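Local atomic coordinates of putative oxidoreductase (Mycobacterium avium, PDB entry 3QHA), a protein that is a putative NAD(P)-dependent oxidoreductase of the 6-phosphogluconate and 3-hydroxyisobutyrate dehydrogenase type, probably acting on alcohol groups of its substrate. Residues T35-G40 with K158-H163; G141-M146 with K162-V167. All coordinates share one frame; numbering follows the deposited sequence.

In the fold
Both contacts lie in the N-terminal Rossmann-type domain, and their centres are about 11 Å apart. They share helix 151-164, and Lys162 and His163 belong to both. The 35-40 loop comes first along the chain, then 141-146, and both contacts finish within 158-167. Interaction 1 joins the loop between helix 27-33 and strand 41-44 to that helix, at the surface. Interaction 2, more buried, pairs the start of strand 143-148 with the end of the same helix and the start of strand 165-172, at one edge of the sheet. Phe161 packs on Thr145 where the two contacts meet. Helix 151-164 therefore ties the early part of the domain to its last strands, and interaction 2 also reaches the second subunit.

Interaction 1. Residues T35-G40 with K158-H163; sequences TEWPGG and KPAFKH
The six-membered ring of Trp37 lies against Ala160 and His163 of helix 151-164. Ala160 CA makes a CH-pi contact over the face of that ring, 4.0 Å from its centroid. Pro38 CD covers the opposite face of the indole toward its rim. In return, Trp37 CB stands over the face of the His163 imidazole, 4.2 Å from its centroid.

The apolar contact of Ala160 CB with Trp37 CZ2, at 4.1 Å, adds to this packing. The two aromatic rings meet obliquely, with planes at 53° and centroids 5.7 Å apart. Trp37 CE3 approaches His163 CB at 3.7 Å. His163 CG, anti to the backbone N (chi1 170°), also lies beside Trp37 CE3. Glu36 CB lies in the plane of the imidazole, 3.8 Å from His163 CE1 at its edge.

Polar atoms add little across the contact. Trp37 N is 3.4 Å from His163 NE2, but the angle is poor for a hydrogen bond. Within the loop, a type I turn from Trp37 to Gly40 is closed by Gly40 N and Trp37 O.

The loop is thus held to the helix through two CH-pi contacts, an oblique ring pair and an edge contact. The indole N-H is satisfied by Leu16 O, near the first strand. Glu36 OE2 is 5.5 Å from His163 NE2, not in contact, and could at most weakly favour a protonated imidazole.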
ATOM      1  N   THR B  35      24.556  17.856   1.189  1.00 32.12           N
ATOM      2  CA  THR B  35      26.003  18.086   1.302  1.00 33.39           C
ATOM      3  C   THR B  35      26.748  17.562   0.069  1.00 34.41           C
ATOM      4  O   THR B  35      27.891  17.948  -0.183  1.00 35.06           O
ATOM      5  CB  THR B  35      26.613  17.448   2.570  1.00 33.79           C
ATOM      6  OG1 THR B  35      26.361  16.038   2.577  1.00 33.57           O
ATOM      7  CG2 THR B  35      26.031  18.082   3.827  1.00 33.38           C
ATOM      8  N   GLU B  36      26.091  16.685  -0.690  1.00 34.72           N
ATOM      9  CA  GLU B  36      26.648  16.130  -1.923  1.00 35.75           C
ATOM     10  C   GLU B  36      26.338  16.992  -3.159  1.00 35.68           C
ATOM     11  O   GLU B  36      26.916  16.777  -4.225  1.00 36.29           O
ATOM     12  CB  GLU B  36      26.142  14.696  -2.121  1.00 35.84           C
ATOM     13  CG  GLU B  36      26.705  13.712  -1.095  1.00 37.31           C
ATOM     14  CD  GLU B  36      25.800  12.515  -0.852  1.00 38.50           C
ATOM     15  OE1 GLU B  36      25.237  12.409   0.263  1.00 39.49           O
ATOM     16  OE2 GLU B  36      25.650  11.682  -1.772  1.00 39.36           O
ATOM     17  N   TRP B  37      25.429  17.957  -3.011  1.00 35.18           N
ATOM     18  CA  TRP B  37      25.129  18.934  -4.064  1.00 35.25           C
ATOM     19  C   TRP B  37      26.353  19.825  -4.279  1.00 35.99           C
ATOM     20  O   TRP B  37      26.953  20.280  -3.304  1.00 36.27           O
ATOM     21  CB  TRP B  37      23.909  19.772  -3.658  1.00 34.56           C
ATOM     22  CG  TRP B  37      23.522  20.902  -4.585  1.00 34.72           C
ATOM     23  CD1 TRP B  37      23.630  22.239  -4.327  1.00 34.80           C
ATOM     24  CD2 TRP B  37      22.921  20.794  -5.883  1.00 34.54           C
ATOM     25  NE1 TRP B  37      23.156  22.968  -5.391  1.00 34.86           N
ATOM     26  CE2 TRP B  37      22.712  22.107  -6.358  1.00 34.62           C
ATOM     27  CE3 TRP B  37      22.547  19.715  -6.694  1.00 34.57           C
ATOM     28  CZ2 TRP B  37      22.149  22.372  -7.608  1.00 34.64           C
ATOM     29  CZ3 TRP B  37      21.986  19.979  -7.940  1.00 34.57           C
ATOM     30  CH2 TRP B  37      21.794  21.298  -8.382  1.00 34.70           C
ATOM     31  N   PRO B  38      26.746  20.062  -5.548  1.00 36.42           N
ATOM     32  CA  PRO B  38      27.920  20.906  -5.811  1.00 37.20           C
ATOM     33  C   PRO B  38      27.814  22.326  -5.246  1.00 36.84           C
ATOM     34  O   PRO B  38      28.821  22.904  -4.846  1.00 37.63           O
ATOM     35  CB  PRO B  38      27.997  20.942  -7.342  1.00 37.69           C
ATOM     36  CG  PRO B  38      27.318  19.706  -7.781  1.00 37.42           C
ATOM     37  CD  PRO B  38      26.219  19.469  -6.792  1.00 36.39           C
ATOM     38  N   GLY B  39      26.604  22.875  -5.221  1.00 35.74           N
ATOM     39  CA  GLY B  39      26.357  24.168  -4.588  1.00 35.42           C
ATOM     40  C   GLY B  39      26.683  24.219  -3.101  1.00 34.97           C
ATOM     41  O   GLY B  39      26.905  25.301  -2.554  1.00 35.26           O
ATOM     42  N   GLY B  40      26.710  23.057  -2.446  1.00 34.09           N
ATOM     43  CA  GLY B  40      26.910  22.985  -1.001  1.00 33.56           C
ATOM     44  C   GLY B  40      25.652  23.419  -0.269  1.00 32.34           C
ATOM     45  O   GLY B  40      24.750  24.012  -0.871  1.00 31.95           O
ATOM     46  N   LYS B 158      14.326  22.962 -10.259  1.00 27.37           N
ATOM     47  CA  LYS B 158      14.102  21.546 -10.560  1.00 27.32           C
ATOM     48  C   LYS B 158      15.392  20.717 -10.555  1.00 27.30           C
ATOM     49  O   LYS B 158      15.397  19.614 -10.009  1.00 26.92           O
ATOM     50  CB  LYS B 158      13.359  21.375 -11.892  1.00 27.79           C
ATOM     51  CG  LYS B 158      12.959  19.937 -12.203  1.00 28.47           C
ATOM     52  CD  LYS B 158      12.435  19.793 -13.623  1.00 30.07           C
ATOM     53  CE  LYS B 158      12.237  18.327 -13.986  1.00 31.08           C
ATOM     54  NZ  LYS B 158      11.392  18.154 -15.204  1.00 31.84           N
ATOM     55  N   PRO B 159      16.481  21.232 -11.163  1.00 27.69           N
ATOM     56  CA  PRO B 159      17.742  20.490 -11.056  1.00 27.86           C
ATOM     57  C   PRO B 159      18.195  20.257  -9.612  1.00 27.33           C
ATOM     58  O   PRO B 159      18.709  19.183  -9.297  1.00 27.49           O
ATOM     59  CB  PRO B 159      18.737  21.385 -11.802  1.00 28.62           C
ATOM     60  CG  PRO B 159      17.904  22.098 -12.804  1.00 28.90           C
ATOM     61  CD  PRO B 159      16.598  22.364 -12.102  1.00 28.27           C
ATOM     62  N   ALA B 160      17.992  21.249  -8.749  1.00 26.89           N
ATOM     63  CA  ALA B 160      18.331  21.129  -7.332  1.00 26.45           C
ATOM     64  C   ALA B 160      17.474  20.064  -6.644  1.00 25.80           C
ATOM     65  O   ALA B 160      17.989  19.226  -5.901  1.00 25.56           O
ATOM     66  CB  ALA B 160      18.165  22.477  -6.632  1.00 26.34           C
ATOM     67  N   PHE B 161      16.169  20.109  -6.903  1.00 25.32           N
ATOM     68  CA  PHE B 161      15.221  19.144  -6.341  1.00 24.81           C
ATOM     69  C   PHE B 161      15.513  17.719  -6.801  1.00 25.00           C
ATOM     70  O   PHE B 161      15.418  16.778  -6.011  1.00 24.93           O
ATOM     71  CB  PHE B 161      13.782  19.521  -6.720  1.00 24.64           C
ATOM     72  CG  PHE B 161      13.166  20.582  -5.839  1.00 24.01           C
ATOM     73  CD1 PHE B 161      13.936  21.593  -5.272  1.00 23.80           C
ATOM     74  CD2 PHE B 161      11.798  20.584  -5.608  1.00 23.55           C
ATOM     75  CE1 PHE B 161      13.353  22.568  -4.469  1.00 23.77           C
ATOM     76  CE2 PHE B 161      11.212  21.554  -4.810  1.00 23.52           C
ATOM     77  CZ  PHE B 161      11.990  22.547  -4.239  1.00 23.68           C
ATOM     78  N   LYS B 162      15.876  17.568  -8.073  1.00 25.40           N
ATOM     79  CA  LYS B 162      16.197  16.255  -8.646  1.00 25.77           C
ATOM     80  C   LYS B 162      17.350  15.543  -7.926  1.00 26.07           C
ATOM     81  O   LYS B 162      17.443  14.316  -7.966  1.00 26.49           O
ATOM     82  CB  LYS B 162      16.527  16.388 -10.137  1.00 26.24           C
ATOM     83  N   HIS B 163      18.218  16.310  -7.273  1.00 26.24           N
ATOM     84  CA  HIS B 163      19.345  15.753  -6.525  1.00 26.63           C
ATOM     85  C   HIS B 163      18.907  14.952  -5.294  1.00 26.42           C
ATOM     86  O   HIS B 163      19.521  13.934  -4.969  1.00 26.66           O
ATOM     87  CB  HIS B 163      20.304  16.873  -6.102  1.00 26.94           C
ATOM     88  CG  HIS B 163      21.356  16.437  -5.133  1.00 27.47           C
ATOM     89  ND1 HIS B 163      22.394  15.601  -5.486  1.00 28.64           N
ATOM     90  CD2 HIS B 163      21.530  16.718  -3.820  1.00 27.76           C
ATOM     91  CE1 HIS B 163      23.163  15.390  -4.433  1.00 29.24           C
ATOM     92  NE2 HIS B 163      22.661  16.057  -3.409  1.00 28.56           N
TER

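Interaction 2. Residues G141-M146 with K162-V167; sequences GELATM and KHWAAV
Trp164 meets Thr145 and Leu143 at the apolar centre of the contact. Thr145 CB is 3.9 Å from Trp164 CH2, and the two side chains cross at about a right angle. Leu143 CD1 lies 4.1 Å from Trp164 CE3. Trp164 CG leaves between the backbone N and the carbonyl carbon (chi1 55°), and the far end of the indole comes nearer to strand 143-148. Thr145 CG2 also rests on Ala165 CB. On the other face of the sheet, Ala144 CB packs 4.1 Å from Val167 CB.

Backbone bonds join the two chains next to it. The strands are parallel, with Leu143 beside Ala165 and Ala144 beside Val167. The register slips by one residue between these pairs, a beta bulge. Leu143 O takes the N-H of Val167 at 3.2 Å, nearly straight at 167°, and a weak second bond from Ala166 N. Val167 O receives Thr145 N at 2.8 Å, and Ala144 CA also approaches this oxygen. A weak bond runs from Leu143 N to Trp164 O.

At the polar edge Gly141 closes helix 135-140 in a Schellman motif, with positive phi. A water sits between Gly141 O (2.6 Å) and Lys162 O (2.8 Å) and can donate to either. Glu142 OE1 forms a salt bridge with Arg140 NE.

The pairing belongs to a beta-alpha-beta unit, with helix 151-164 as the crossover. Strand 125-132 lies on the other side of strand 143-148, and Thr145 OG1 bonds to Pro130 O there. Leu143 faces helices 27-33 and 135-140, while Glu142 O bonds to His218 of the second subunit.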
ATOM      1  N   GLY B 141      18.334  10.420  -1.373  1.00 29.76           N
ATOM      2  CA  GLY B 141      17.907  11.295  -2.459  1.00 28.95           C
ATOM      3  C   GLY B 141      16.836  10.666  -3.333  1.00 28.35           C
ATOM      4  O   GLY B 141      16.805  10.900  -4.541  1.00 28.30           O
ATOM      5  N   GLU B 142      15.956   9.877  -2.716  1.00 27.67           N
ATOM      6  CA  GLU B 142      14.906   9.148  -3.436  1.00 27.31           C
ATOM      7  C   GLU B 142      13.489   9.582  -3.045  1.00 26.02           C
ATOM      8  O   GLU B 142      12.519   8.882  -3.337  1.00 26.11           O
ATOM      9  CB  GLU B 142      15.087   7.635  -3.231  1.00 28.09           C
ATOM     10  CG  GLU B 142      16.061   7.018  -4.224  1.00 29.84           C
ATOM     11  CD  GLU B 142      16.516   5.619  -3.842  1.00 32.34           C
ATOM     12  OE1 GLU B 142      15.793   4.930  -3.086  1.00 33.46           O
ATOM     13  OE2 GLU B 142      17.604   5.205  -4.307  1.00 34.02           O
ATOM     14  N   LEU B 143      13.363  10.748  -2.413  1.00 24.75           N
ATOM     15  CA  LEU B 143      12.051  11.259  -2.017  1.00 23.77           C
ATOM     16  C   LEU B 143      11.140  11.532  -3.209  1.00 23.14           C
ATOM     17  O   LEU B 143      11.600  11.684  -4.345  1.00 23.04           O
ATOM     18  CB  LEU B 143      12.182  12.551  -1.199  1.00 23.33           C
ATOM     19  CG  LEU B 143      12.556  12.398   0.276  1.00 23.51           C
ATOM     20  CD1 LEU B 143      12.637  13.763   0.940  1.00 22.68           C
ATOM     21  CD2 LEU B 143      11.566  11.495   1.016  1.00 23.15           C
ATOM     22  N   ALA B 144       9.843  11.563  -2.930  1.00 22.46           N
ATOM     23  CA  ALA B 144       8.881  12.196  -3.808  1.00 22.05           C
ATOM     24  C   ALA B 144       8.616  13.579  -3.234  1.00 21.60           C
ATOM     25  O   ALA B 144       8.577  13.748  -2.015  1.00 21.41           O
ATOM     26  CB  ALA B 144       7.601  11.394  -3.867  1.00 22.33           C
ATOM     27  N   THR B 145       8.464  14.572  -4.106  1.00 21.24           N
ATOM     28  CA  THR B 145       8.034  15.897  -3.679  1.00 20.97           C
ATOM     29  C   THR B 145       6.988  16.460  -4.638  1.00 21.11           C
ATOM     30  O   THR B 145       7.073  16.264  -5.849  1.00 21.37           O
ATOM     31  CB  THR B 145       9.216  16.881  -3.534  1.00 20.78           C
ATOM     32  OG1 THR B 145       8.741  18.114  -2.976  1.00 20.02           O
ATOM     33  CG2 THR B 145       9.889  17.145  -4.879  1.00 20.87           C
ATOM     34  N   MET B 146       6.002  17.151  -4.075  1.00 21.16           N
ATOM     35  CA  MET B 146       4.877  17.685  -4.827  1.00 21.55           C
ATOM     36  C   MET B 146       4.900  19.191  -4.664  1.00 21.80           C
ATOM     37  O   MET B 146       4.667  19.703  -3.574  1.00 21.94           O
ATOM     38  CB  MET B 146       3.576  17.110  -4.284  1.00 21.73           C
ATOM     39  CG  MET B 146       3.440  15.615  -4.496  1.00 21.81           C
ATOM     40  SD  MET B 146       2.385  14.850  -3.253  1.00 21.64           S
ATOM     41  CE  MET B 146       3.515  14.777  -1.864  1.00 21.42           C
ATOM     42  N   LYS B 162      15.876  17.568  -8.073  1.00 25.40           N
ATOM     43  CA  LYS B 162      16.197  16.255  -8.646  1.00 25.77           C
ATOM     44  C   LYS B 162      17.350  15.543  -7.926  1.00 26.07           C
ATOM     45  O   LYS B 162      17.443  14.316  -7.966  1.00 26.49           O
ATOM     46  CB  LYS B 162      16.527  16.388 -10.137  1.00 26.24           C
ATOM     47  N   HIS B 163      18.218  16.310  -7.273  1.00 26.24           N
ATOM     48  CA  HIS B 163      19.345  15.753  -6.525  1.00 26.63           C
ATOM     49  C   HIS B 163      18.907  14.952  -5.294  1.00 26.42           C
ATOM     50  O   HIS B 163      19.521  13.934  -4.969  1.00 26.66           O
ATOM     51  CB  HIS B 163      20.304  16.873  -6.102  1.00 26.94           C
ATOM     52  CG  HIS B 163      21.356  16.437  -5.133  1.00 27.47           C
ATOM     53  ND1 HIS B 163      22.394  15.601  -5.486  1.00 28.64           N
ATOM     54  CD2 HIS B 163      21.530  16.718  -3.820  1.00 27.76           C
ATOM     55  CE1 HIS B 163      23.163  15.390  -4.433  1.00 29.24           C
ATOM     56  NE2 HIS B 163      22.661  16.057  -3.409  1.00 28.56           N
ATOM     57  N   TRP B 164      17.858  15.414  -4.614  1.00 25.97           N
ATOM     58  CA  TRP B 164      17.377  14.762  -3.387  1.00 25.85           C
ATOM     59  C   TRP B 164      15.992  14.120  -3.526  1.00 25.44           C
ATOM     60  O   TRP B 164      15.523  13.443  -2.604  1.00 25.28           O
ATOM     61  CB  TRP B 164      17.383  15.745  -2.209  1.00 25.74           C
ATOM     62  CG  TRP B 164      16.609  17.011  -2.440  1.00 26.10           C
ATOM     63  CD1 TRP B 164      17.116  18.216  -2.834  1.00 26.80           C
ATOM     64  CD2 TRP B 164      15.196  17.203  -2.285  1.00 26.23           C
ATOM     65  NE1 TRP B 164      16.109  19.145  -2.936  1.00 26.80           N
ATOM     66  CE2 TRP B 164      14.921  18.550  -2.604  1.00 26.15           C
ATOM     67  CE3 TRP B 164      14.135  16.367  -1.912  1.00 26.54           C
ATOM     68  CZ2 TRP B 164      13.629  19.080  -2.566  1.00 26.25           C
ATOM     69  CZ3 TRP B 164      12.848  16.899  -1.870  1.00 26.42           C
ATOM     70  CH2 TRP B 164      12.609  18.244  -2.196  1.00 26.11           C
ATOM     71  N   ALA B 165      15.340  14.334  -4.667  1.00 25.25           N
ATOM     72  CA  ALA B 165      14.035  13.741  -4.937  1.00 25.07           C
ATOM     73  C   ALA B 165      14.065  12.994  -6.264  1.00 25.37           C
ATOM     74  O   ALA B 165      14.376  13.582  -7.303  1.00 25.57           O
ATOM     75  CB  ALA B 165      12.964  14.815  -4.967  1.00 24.68           C
ATOM     76  N   ALA B 166      13.743  11.703  -6.222  1.00 25.48           N
ATOM     77  CA  ALA B 166      13.645  10.880  -7.430  1.00 25.71           C
ATOM     78  C   ALA B 166      12.356  11.154  -8.210  1.00 25.44           C
ATOM     79  O   ALA B 166      12.286  10.875  -9.410  1.00 25.75           O
ATOM     80  CB  ALA B 166      13.731   9.406  -7.069  1.00 26.10           C
ATOM     81  N   VAL B 167      11.338  11.676  -7.524  1.00 24.83           N
ATOM     82  CA  VAL B 167      10.067  12.037  -8.154  1.00 24.63           C
ATOM     83  C   VAL B 167       9.697  13.476  -7.801  1.00 24.27           C
ATOM     84  O   VAL B 167       9.401  13.783  -6.644  1.00 23.96           O
ATOM     85  CB  VAL B 167       8.931  11.089  -7.713  1.00 24.78           C
ATOM     86  CG1 VAL B 167       7.570  11.652  -8.111  1.00 24.61           C
ATOM     87  CG2 VAL B 167       9.132   9.704  -8.312  1.00 25.01           C
TER
HETATM   88  O   HOH W   1      17.567  11.782  -6.901  1.00 34.27           O